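Local coordinates for protein branched-chain-amino-acid aminotransferase (Pseudomonas aeruginosa, PDB 6NST) that probably transfers amino groups between leucine, isoleucine or valine and 2-oxoglutarate, using pyridoxal 5'-phosphate as cofactor in branched-chain amino acid biosynthesis, at residues Gln56-Arg61 with Asn218-Asn223; Ile200-Asp205 with Tyr247-Ala252. The protein carries 1 engineered substitution. All coordinates share one frame; numbering follows the deposited sequence.

Contact 1: Gln56-Arg61 with Asn218-Asn223; sequences QAHTDR and NGITRN. With SO4 (sulfate ion), chain G.
Ile220 reaches across from the first turn of helix 220-231 to Ala57, His58 and Arg61 on helix 55-68. Its side-chain packing begins at the tip: CD1 sits over the middle of the His58 ring, a CH-pi contact with CD1 3.4 Å from the ring centroid and 8° off the normal. The same methyl lies 3.7 Å from Ala57 CB. One carbon back, Ile220 CG1 covers one face of the Arg61 guanidinium, off-centre, 3.4 Å from NH2.

The polar contacts gather on a sulfate ion, probably from the crystallisation liquor. Arg61, its chain bent at chi3 (66°), gives sulfate O1 hydrogen bonds from NH1 and NH2, the latter 2.8 Å long, and Ile220 N adds a third at 2.9 Å. Thr221 N and OG1 both bond O4, with OG1 at 2.7 Å. A weak 3.4 Å bond runs from Arg61 NH2 to Asn218 O. Glu39 forms a salt bridge with Arg61 NE and a hydrogen bond with His58 ND1, a second shell that positions both groups.

An anion held by the first-turn amides of a helix whose N-cap is Gly219, with an arginine beside it and Lys160 nearby, is consistent with the cofactor-phosphate cup of class-IV aminotransferases.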
ATOM      1  N   GLN A  56     -32.813   8.237  17.704  1.00 22.83           N
ATOM      2  CA  GLN A  56     -33.029   7.206  16.693  1.00 25.57           C
ATOM      3  C   GLN A  56     -31.753   6.911  15.914  1.00 33.08           C
ATOM      4  O   GLN A  56     -31.440   5.744  15.644  1.00 28.64           O
ATOM      5  CB  GLN A  56     -34.155   7.633  15.749  1.00 24.47           C
ATOM      6  CG  GLN A  56     -34.426   6.671  14.597  1.00 38.21           C
ATOM      7  CD  GLN A  56     -35.101   5.383  15.038  1.00 55.05           C
ATOM      8  OE1 GLN A  56     -35.425   5.203  16.213  1.00 53.54           O
ATOM      9  NE2 GLN A  56     -35.319   4.477  14.090  1.00 63.18           N
ATOM     10  N   ALA A  57     -30.999   7.953  15.550  1.00 26.55           N
ATOM     11  CA  ALA A  57     -29.784   7.748  14.768  1.00 22.20           C
ATOM     12  C   ALA A  57     -28.737   6.976  15.560  1.00 23.24           C
ATOM     13  O   ALA A  57     -27.994   6.166  14.994  1.00 28.15           O
ATOM     14  CB  ALA A  57     -29.222   9.091  14.303  1.00 12.94           C
ATOM     15  N   HIS A  58     -28.660   7.212  16.870  1.00 16.98           N
ATOM     16  CA  HIS A  58     -27.686   6.490  17.680  1.00 18.04           C
ATOM     17  C   HIS A  58     -28.122   5.049  17.912  1.00 25.66           C
ATOM     18  O   HIS A  58     -27.286   4.139  17.932  1.00 28.37           O
ATOM     19  CB  HIS A  58     -27.459   7.224  19.002  1.00 13.04           C
ATOM     20  CG  HIS A  58     -26.633   8.464  18.861  1.00 25.54           C
ATOM     21  ND1 HIS A  58     -25.257   8.436  18.795  1.00 21.63           N
ATOM     22  CD2 HIS A  58     -26.989   9.767  18.755  1.00 24.30           C
ATOM     23  CE1 HIS A  58     -24.799   9.669  18.662  1.00 20.24           C
ATOM     24  NE2 HIS A  58     -25.830  10.495  18.634  1.00 22.79           N
ATOM     25  N   THR A  59     -29.426   4.825  18.092  1.00 21.60           N
ATOM     26  CA  THR A  59     -29.928   3.465  18.244  1.00 20.42           C
ATOM     27  C   THR A  59     -29.815   2.690  16.937  1.00 23.34           C
ATOM     28  O   THR A  59     -29.464   1.504  16.943  1.00 23.44           O
ATOM     29  CB  THR A  59     -31.378   3.495  18.736  1.00 21.21           C
ATOM     30  OG1 THR A  59     -31.426   4.077  20.046  1.00 21.67           O
ATOM     31  CG2 THR A  59     -31.960   2.089  18.792  1.00 12.96           C
ATOM     32  N   ASP A  60     -30.092   3.346  15.807  1.00 22.84           N
ATOM     33  CA  ASP A  60     -29.960   2.683  14.512  1.00 25.48           C
ATOM     34  C   ASP A  60     -28.510   2.321  14.223  1.00 13.56           C
ATOM     35  O   ASP A  60     -28.231   1.262  13.651  1.00 23.71           O
ATOM     36  CB  ASP A  60     -30.511   3.575  13.399  1.00 29.05           C
ATOM     37  CG  ASP A  60     -32.025   3.575  13.342  1.00 28.33           C
ATOM     38  OD1 ASP A  60     -32.650   2.729  14.017  1.00 30.66           O
ATOM     39  OD2 ASP A  60     -32.588   4.424  12.619  1.00 28.58           O
ATOM     40  N   ARG A  61     -27.572   3.190  14.604  1.00 17.39           N
ATOM     41  CA  ARG A  61     -26.167   2.882  14.375  1.00 17.52           C
ATOM     42  C   ARG A  61     -25.691   1.761  15.287  1.00 25.85           C
ATOM     43  O   ARG A  61     -24.831   0.965  14.890  1.00 22.29           O
ATOM     44  CB  ARG A  61     -25.309   4.131  14.568  1.00 25.40           C
ATOM     45  CG  ARG A  61     -23.892   3.979  14.044  1.00 16.33           C
ATOM     46  CD  ARG A  61     -23.168   5.310  14.024  1.00 15.58           C
ATOM     47  NE  ARG A  61     -22.944   5.837  15.366  1.00 14.94           N
ATOM     48  CZ  ARG A  61     -22.354   7.000  15.620  1.00 25.46           C
ATOM     49  NH1 ARG A  61     -22.188   7.403  16.873  1.00 22.54           N
ATOM     50  NH2 ARG A  61     -21.929   7.761  14.619  1.00 28.64           N
ATOM     51  N   ASN A 218     -18.544   7.541  10.031  1.00 46.65           N
ATOM     52  CA  ASN A 218     -19.686   8.337   9.581  1.00 58.11           C
ATOM     53  C   ASN A 218     -20.362   8.924  10.818  1.00 54.54           C
ATOM     54  O   ASN A 218     -21.393   8.445  11.296  1.00 67.13           O
ATOM     55  CB  ASN A 218     -20.648   7.479   8.764  1.00 67.89           C
ATOM     56  CG  ASN A 218     -21.661   8.303   7.991  1.00 68.96           C
ATOM     57  OD1 ASN A 218     -21.872   9.482   8.275  1.00 74.61           O
ATOM     58  ND2 ASN A 218     -22.298   7.681   7.005  1.00 68.16           N
ATOM     59  N   GLY A 219     -19.757   9.985  11.347  1.00 37.75           N
ATOM     60  CA  GLY A 219     -20.213  10.539  12.610  1.00 23.20           C
ATOM     61  C   GLY A 219     -21.579  11.191  12.489  1.00 30.08           C
ATOM     62  O   GLY A 219     -21.872  11.906  11.528  1.00 24.06           O
ATOM     63  N   ILE A 220     -22.427  10.935  13.487  1.00 30.43           N
ATOM     64  CA  ILE A 220     -23.754  11.540  13.512  1.00 24.70           C
ATOM     65  C   ILE A 220     -23.648  13.054  13.637  1.00 28.18           C
ATOM     66  O   ILE A 220     -24.405  13.794  13.001  1.00 23.61           O
ATOM     67  CB  ILE A 220     -24.596  10.927  14.644  1.00 29.40           C
ATOM     68  CG1 ILE A 220     -24.882   9.452  14.349  1.00 29.65           C
ATOM     69  CG2 ILE A 220     -25.896  11.701  14.838  1.00 28.47           C
ATOM     70  CD1 ILE A 220     -25.702   8.760  15.412  1.00 32.01           C
ATOM     71  N   THR A 221     -22.699  13.540  14.445  1.00 22.01           N
ATOM     72  CA  THR A 221     -22.488  14.980  14.551  1.00 21.31           C
ATOM     73  C   THR A 221     -21.991  15.555  13.233  1.00 29.56           C
ATOM     74  O   THR A 221     -22.363  16.672  12.852  1.00 25.80           O
ATOM     75  CB  THR A 221     -21.497  15.288  15.673  1.00 27.69           C
ATOM     76  OG1 THR A 221     -21.888  14.595  16.864  1.00 30.22           O
ATOM     77  CG2 THR A 221     -21.456  16.785  15.955  1.00 30.79           C
ATOM     78  N   ARG A 222     -21.140  14.808  12.528  1.00 24.95           N
ATOM     79  CA  ARG A 222     -20.741  15.208  11.184  1.00 26.32           C
ATOM     80  C   ARG A 222     -21.951  15.310  10.264  1.00 30.70           C
ATOM     81  O   ARG A 222     -22.054  16.244   9.462  1.00 35.91           O
ATOM     82  CB  ARG A 222     -19.722  14.212  10.632  1.00 20.87           C
ATOM     83  CG  ARG A 222     -19.375  14.407   9.170  1.00 15.99           C
ATOM     84  CD  ARG A 222     -18.565  13.227   8.651  1.00 26.71           C
ATOM     85  NE  ARG A 222     -18.087  13.448   7.291  1.00 24.06           N
ATOM     86  CZ  ARG A 222     -18.796  13.189   6.199  1.00 22.48           C
ATOM     87  NH1 ARG A 222     -20.024  12.695   6.301  1.00 16.93           N
ATOM     88  NH2 ARG A 222     -18.274  13.424   5.002  1.00 23.97           N
ATOM     89  N   ASN A 223     -22.887  14.365  10.380  1.00 27.91           N
ATOM     90  CA  ASN A 223     -24.078  14.392   9.534  1.00 33.55           C
ATOM     91  C   ASN A 223     -24.968  15.584   9.867  1.00 31.09           C
ATOM     92  O   ASN A 223     -25.594  16.164   8.972  1.00 31.87           O
ATOM     93  CB  ASN A 223     -24.856  13.085   9.679  1.00 37.60           C
ATOM     94  CG  ASN A 223     -26.094  13.044   8.802  1.00 46.14           C
ATOM     95  OD1 ASN A 223     -27.152  13.550   9.177  1.00 54.89           O
ATOM     96  ND2 ASN A 223     -25.966  12.438   7.627  1.00 44.95           N
TER
HETATM   97  S   SO4 G 401     -20.267  10.962  16.604  1.00 38.28           S
HETATM   98  O1  SO4 G 401     -21.251  10.080  15.984  1.00 28.02           O
HETATM   99  O2  SO4 G 401     -20.311  10.799  18.050  1.00 28.19           O
HETATM  100  O3  SO4 G 401     -18.929  10.627  16.116  1.00 40.30           O
HETATM  101  O4  SO4 G 401     -20.576  12.347  16.261  1.00 28.93           O
HETATM  102  O   HOH W   1     -21.086   6.093  11.771  1.00 62.78           O

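Contact 2: Ile200-Asp205 with Tyr247-Ala252; sequences IFIIKD and YIADEA
A classic beta bulge marks the start of strand 251-256, where it pairs antiparallel with strand 199-204: Asp250 and Glu251 both face Ile203. In the hydrogen-bonded pair Ile203-Glu251, Ile203 N gives a bond to Glu251 O at 3.0 Å, and Glu251 N returns one to Ile203 O at 3.1 Å. The extra residue shows in a second donor on that carbonyl, Asp250 N, whose bond is weak, bent to 128°. Ile202 and Ala252 form the adjoining non-hydrogen-bonded pair, where Ala252 CA-H points at Phe201 O.

Side chains divide between the two faces of the sheet. On one, Ile203 and Glu251 meet at their beta carbons, 3.7 Å from CB to CB, while the Glu251 carboxylate continues to the backbone N atoms of Val280 and Thr281. On the other, Ile202 CG2 meets Ala252 CB, and Ile202 CB packs at 3.8 Å against CB of Ala249, in the loop leading into strand 251-256.

Where strand 199-204 ends, Asp250 OD2 accepts a nearly straight 2.7 Å bond from Asp205 N, met on the anti side and 32° out of the carboxylate plane. Lys204 crosses Asp250 at about a right angle; bends at chi2 (56°) and chi4 bring NZ to Ile248 O in a weak 3.3 Å bond. NZ also has a long, weak ion pair with Asp64 of a second subunit, and Ile248 packs on Ile68 of that subunit.

Asp205 OD1 and Asp250 OD2 lie only 3.7 Å apart, a proximity that may raise the proton affinity of either carboxylate. A water donating to Asp205 OD1 and Asp250 OD1, together with the Asp205 N-H, would offset part of that repulsion.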
ATOM      1  N   ILE A 200     -13.349  15.726  11.312  1.00 20.87           N
ATOM      2  CA  ILE A 200     -12.615  16.972  11.136  1.00 13.93           C
ATOM      3  C   ILE A 200     -13.165  17.716   9.927  1.00 15.19           C
ATOM      4  O   ILE A 200     -13.567  17.104   8.929  1.00 16.84           O
ATOM      5  CB  ILE A 200     -11.097  16.719  11.002  1.00 19.56           C
ATOM      6  CG1 ILE A 200     -10.322  18.040  11.051  1.00 21.52           C
ATOM      7  CG2 ILE A 200     -10.778  15.944   9.732  1.00 10.66           C
ATOM      8  CD1 ILE A 200      -8.830  17.867  11.272  1.00 13.68           C
ATOM      9  N   PHE A 201     -13.208  19.042  10.034  1.00 13.17           N
ATOM     10  CA  PHE A 201     -13.639  19.922   8.960  1.00 17.28           C
ATOM     11  C   PHE A 201     -12.610  21.030   8.792  1.00 14.04           C
ATOM     12  O   PHE A 201     -11.952  21.431   9.753  1.00 24.30           O
ATOM     13  CB  PHE A 201     -15.011  20.555   9.247  1.00 19.34           C
ATOM     14  CG  PHE A 201     -16.164  19.590   9.190  1.00 24.81           C
ATOM     15  CD1 PHE A 201     -16.384  18.682  10.213  1.00 16.96           C
ATOM     16  CD2 PHE A 201     -17.050  19.617   8.124  1.00 19.16           C
ATOM     17  CE1 PHE A 201     -17.453  17.805  10.163  1.00 19.28           C
ATOM     18  CE2 PHE A 201     -18.119  18.743   8.067  1.00 23.09           C
ATOM     19  CZ  PHE A 201     -18.321  17.837   9.089  1.00 18.57           C
ATOM     20  N   ILE A 202     -12.472  21.518   7.563  1.00 11.28           N
ATOM     21  CA  ILE A 202     -11.650  22.687   7.285  1.00 11.20           C
ATOM     22  C   ILE A 202     -12.439  23.629   6.388  1.00 12.54           C
ATOM     23  O   ILE A 202     -13.316  23.207   5.628  1.00 20.82           O
ATOM     24  CB  ILE A 202     -10.288  22.327   6.641  1.00 12.51           C
ATOM     25  CG1 ILE A 202     -10.477  21.725   5.251  1.00 16.61           C
ATOM     26  CG2 ILE A 202      -9.504  21.369   7.530  1.00 14.30           C
ATOM     27  CD1 ILE A 202      -9.169  21.430   4.544  1.00 20.71           C
ATOM     28  N   ILE A 203     -12.133  24.919   6.498  1.00 21.61           N
ATOM     29  CA  ILE A 203     -12.765  25.962   5.699  1.00 22.29           C
ATOM     30  C   ILE A 203     -11.674  26.700   4.938  1.00 23.33           C
ATOM     31  O   ILE A 203     -10.647  27.070   5.518  1.00 28.48           O
ATOM     32  CB  ILE A 203     -13.585  26.937   6.567  1.00 13.48           C
ATOM     33  CG1 ILE A 203     -14.902  26.299   7.017  1.00 27.24           C
ATOM     34  CG2 ILE A 203     -13.871  28.227   5.809  1.00 13.59           C
ATOM     35  CD1 ILE A 203     -14.787  25.431   8.246  1.00 43.60           C
ATOM     36  N   LYS A 204     -11.893  26.904   3.641  1.00 18.34           N
ATOM     37  CA  LYS A 204     -10.958  27.645   2.799  1.00 26.02           C
ATOM     38  C   LYS A 204     -11.775  28.519   1.859  1.00 25.81           C
ATOM     39  O   LYS A 204     -12.512  28.001   1.012  1.00 26.61           O
ATOM     40  CB  LYS A 204     -10.041  26.700   2.020  1.00 28.23           C
ATOM     41  CG  LYS A 204      -8.941  27.398   1.230  1.00 30.63           C
ATOM     42  CD  LYS A 204      -8.088  28.277   2.129  1.00 38.57           C
ATOM     43  CE  LYS A 204      -6.923  28.891   1.365  1.00 52.76           C
ATOM     44  NZ  LYS A 204      -5.960  27.857   0.886  1.00 55.88           N
ATOM     45  N   ASP A 205     -11.654  29.838   2.022  1.00 34.19           N
ATOM     46  CA  ASP A 205     -12.354  30.813   1.183  1.00 35.89           C
ATOM     47  C   ASP A 205     -13.869  30.630   1.256  1.00 34.20           C
ATOM     48  O   ASP A 205     -14.571  30.675   0.244  1.00 27.66           O
ATOM     49  CB  ASP A 205     -11.861  30.748  -0.265  1.00 21.55           C
ATOM     50  CG  ASP A 205     -10.371  31.001  -0.380  1.00 31.20           C
ATOM     51  OD1 ASP A 205      -9.845  31.817   0.407  1.00 32.81           O
ATOM     52  OD2 ASP A 205      -9.721  30.380  -1.248  1.00 38.73           O
ATOM     53  N   TYR A 247      -3.010  22.693   7.004  1.00 11.86           N
ATOM     54  CA  TYR A 247      -2.127  23.747   7.499  1.00 17.63           C
ATOM     55  C   TYR A 247      -2.516  25.112   6.940  1.00 13.54           C
ATOM     56  O   TYR A 247      -2.410  26.127   7.638  1.00 18.41           O
ATOM     57  CB  TYR A 247      -0.669  23.441   7.138  1.00  8.85           C
ATOM     58  CG  TYR A 247      -0.073  22.186   7.745  1.00  8.68           C
ATOM     59  CD1 TYR A 247      -0.699  21.516   8.792  1.00  8.83           C
ATOM     60  CD2 TYR A 247       1.133  21.675   7.269  1.00  8.42           C
ATOM     61  CE1 TYR A 247      -0.142  20.369   9.341  1.00  8.76           C
ATOM     62  CE2 TYR A 247       1.693  20.535   7.811  1.00  8.35           C
ATOM     63  CZ  TYR A 247       1.051  19.883   8.846  1.00 15.95           C
ATOM     64  OH  TYR A 247       1.611  18.748   9.388  1.00 13.11           O
ATOM     65  N   ILE A 248      -2.966  25.157   5.688  1.00  9.53           N
ATOM     66  CA  ILE A 248      -3.231  26.417   5.003  1.00 15.57           C
ATOM     67  C   ILE A 248      -4.730  26.713   4.913  1.00 22.98           C
ATOM     68  O   ILE A 248      -5.146  27.552   4.115  1.00 21.09           O
ATOM     69  CB  ILE A 248      -2.582  26.446   3.611  1.00 20.41           C
ATOM     70  CG1 ILE A 248      -3.159  25.334   2.731  1.00 22.69           C
ATOM     71  CG2 ILE A 248      -1.075  26.330   3.733  1.00 11.54           C
ATOM     72  CD1 ILE A 248      -2.597  25.309   1.325  1.00 21.30           C
ATOM     73  N   ALA A 249      -5.549  26.038   5.712  1.00 16.52           N
ATOM     74  CA  ALA A 249      -6.971  26.337   5.734  1.00 15.63           C
ATOM     75  C   ALA A 249      -7.238  27.607   6.534  1.00 21.03           C
ATOM     76  O   ALA A 249      -6.454  27.996   7.404  1.00 16.81           O
ATOM     77  CB  ALA A 249      -7.760  25.170   6.329  1.00 10.58           C
ATOM     78  N   ASP A 250      -8.361  28.261   6.219  1.00 23.77           N
ATOM     79  CA  ASP A 250      -8.768  29.440   6.979  1.00 22.65           C
ATOM     80  C   ASP A 250      -9.278  29.054   8.361  1.00 24.59           C
ATOM     81  O   ASP A 250      -8.993  29.740   9.350  1.00 24.42           O
ATOM     82  CB  ASP A 250      -9.844  30.217   6.219  1.00 22.91           C
ATOM     83  CG  ASP A 250      -9.350  30.760   4.892  1.00 23.52           C
ATOM     84  OD1 ASP A 250      -8.137  31.017   4.764  1.00 23.30           O
ATOM     85  OD2 ASP A 250     -10.183  30.935   3.977  1.00 28.08           O
ATOM     86  N   GLU A 251     -10.041  27.966   8.446  1.00 29.84           N
ATOM     87  CA  GLU A 251     -10.599  27.483   9.701  1.00 20.77           C
ATOM     88  C   GLU A 251     -10.473  25.968   9.749  1.00 19.20           C
ATOM     89  O   GLU A 251     -10.213  25.311   8.740  1.00 14.62           O
ATOM     90  CB  GLU A 251     -12.072  27.880   9.866  1.00 18.17           C
ATOM     91  CG  GLU A 251     -12.346  29.367   9.813  1.00 19.18           C
ATOM     92  CD  GLU A 251     -13.829  29.673   9.847  1.00 22.01           C
ATOM     93  OE1 GLU A 251     -14.286  30.492   9.022  1.00 14.73           O
ATOM     94  OE2 GLU A 251     -14.538  29.088  10.693  1.00 17.02           O
ATOM     95  N   ALA A 252     -10.679  25.417  10.942  1.00 17.29           N
ATOM     96  CA  ALA A 252     -10.704  23.975  11.134  1.00 13.64           C
ATOM     97  C   ALA A 252     -11.393  23.679  12.455  1.00 14.58           C
ATOM     98  O   ALA A 252     -11.211  24.418  13.427  1.00 24.34           O
ATOM     99  CB  ALA A 252      -9.291  23.378  11.122  1.00 18.79           C
TER
HETATM  100  O   HOH W   2      -7.785  31.943   2.244  1.00 25.28           O

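From the N terminus, helix 55-68 comes first and waits 157 residues for its partner, the start of helix 220-231, so contact 1 closes a long loop that takes in strands of both sheets. Before that loop shuts, the chain lays down strand 199-204, whose partner near 251 arrives only after helix 220-231 has passed; contact 2 closes this shorter loop, its segments 42 residues apart. The segments therefore alternate, and the loops cross instead of nesting. Contact 1 joins helices from the two halves of the chain, contact 2 two neighbouring strands of the mixed sheet. They meet where Arg222 CG packs on Phe201 CZ at 3.6 Å, setting helix 220-231 against that sheet.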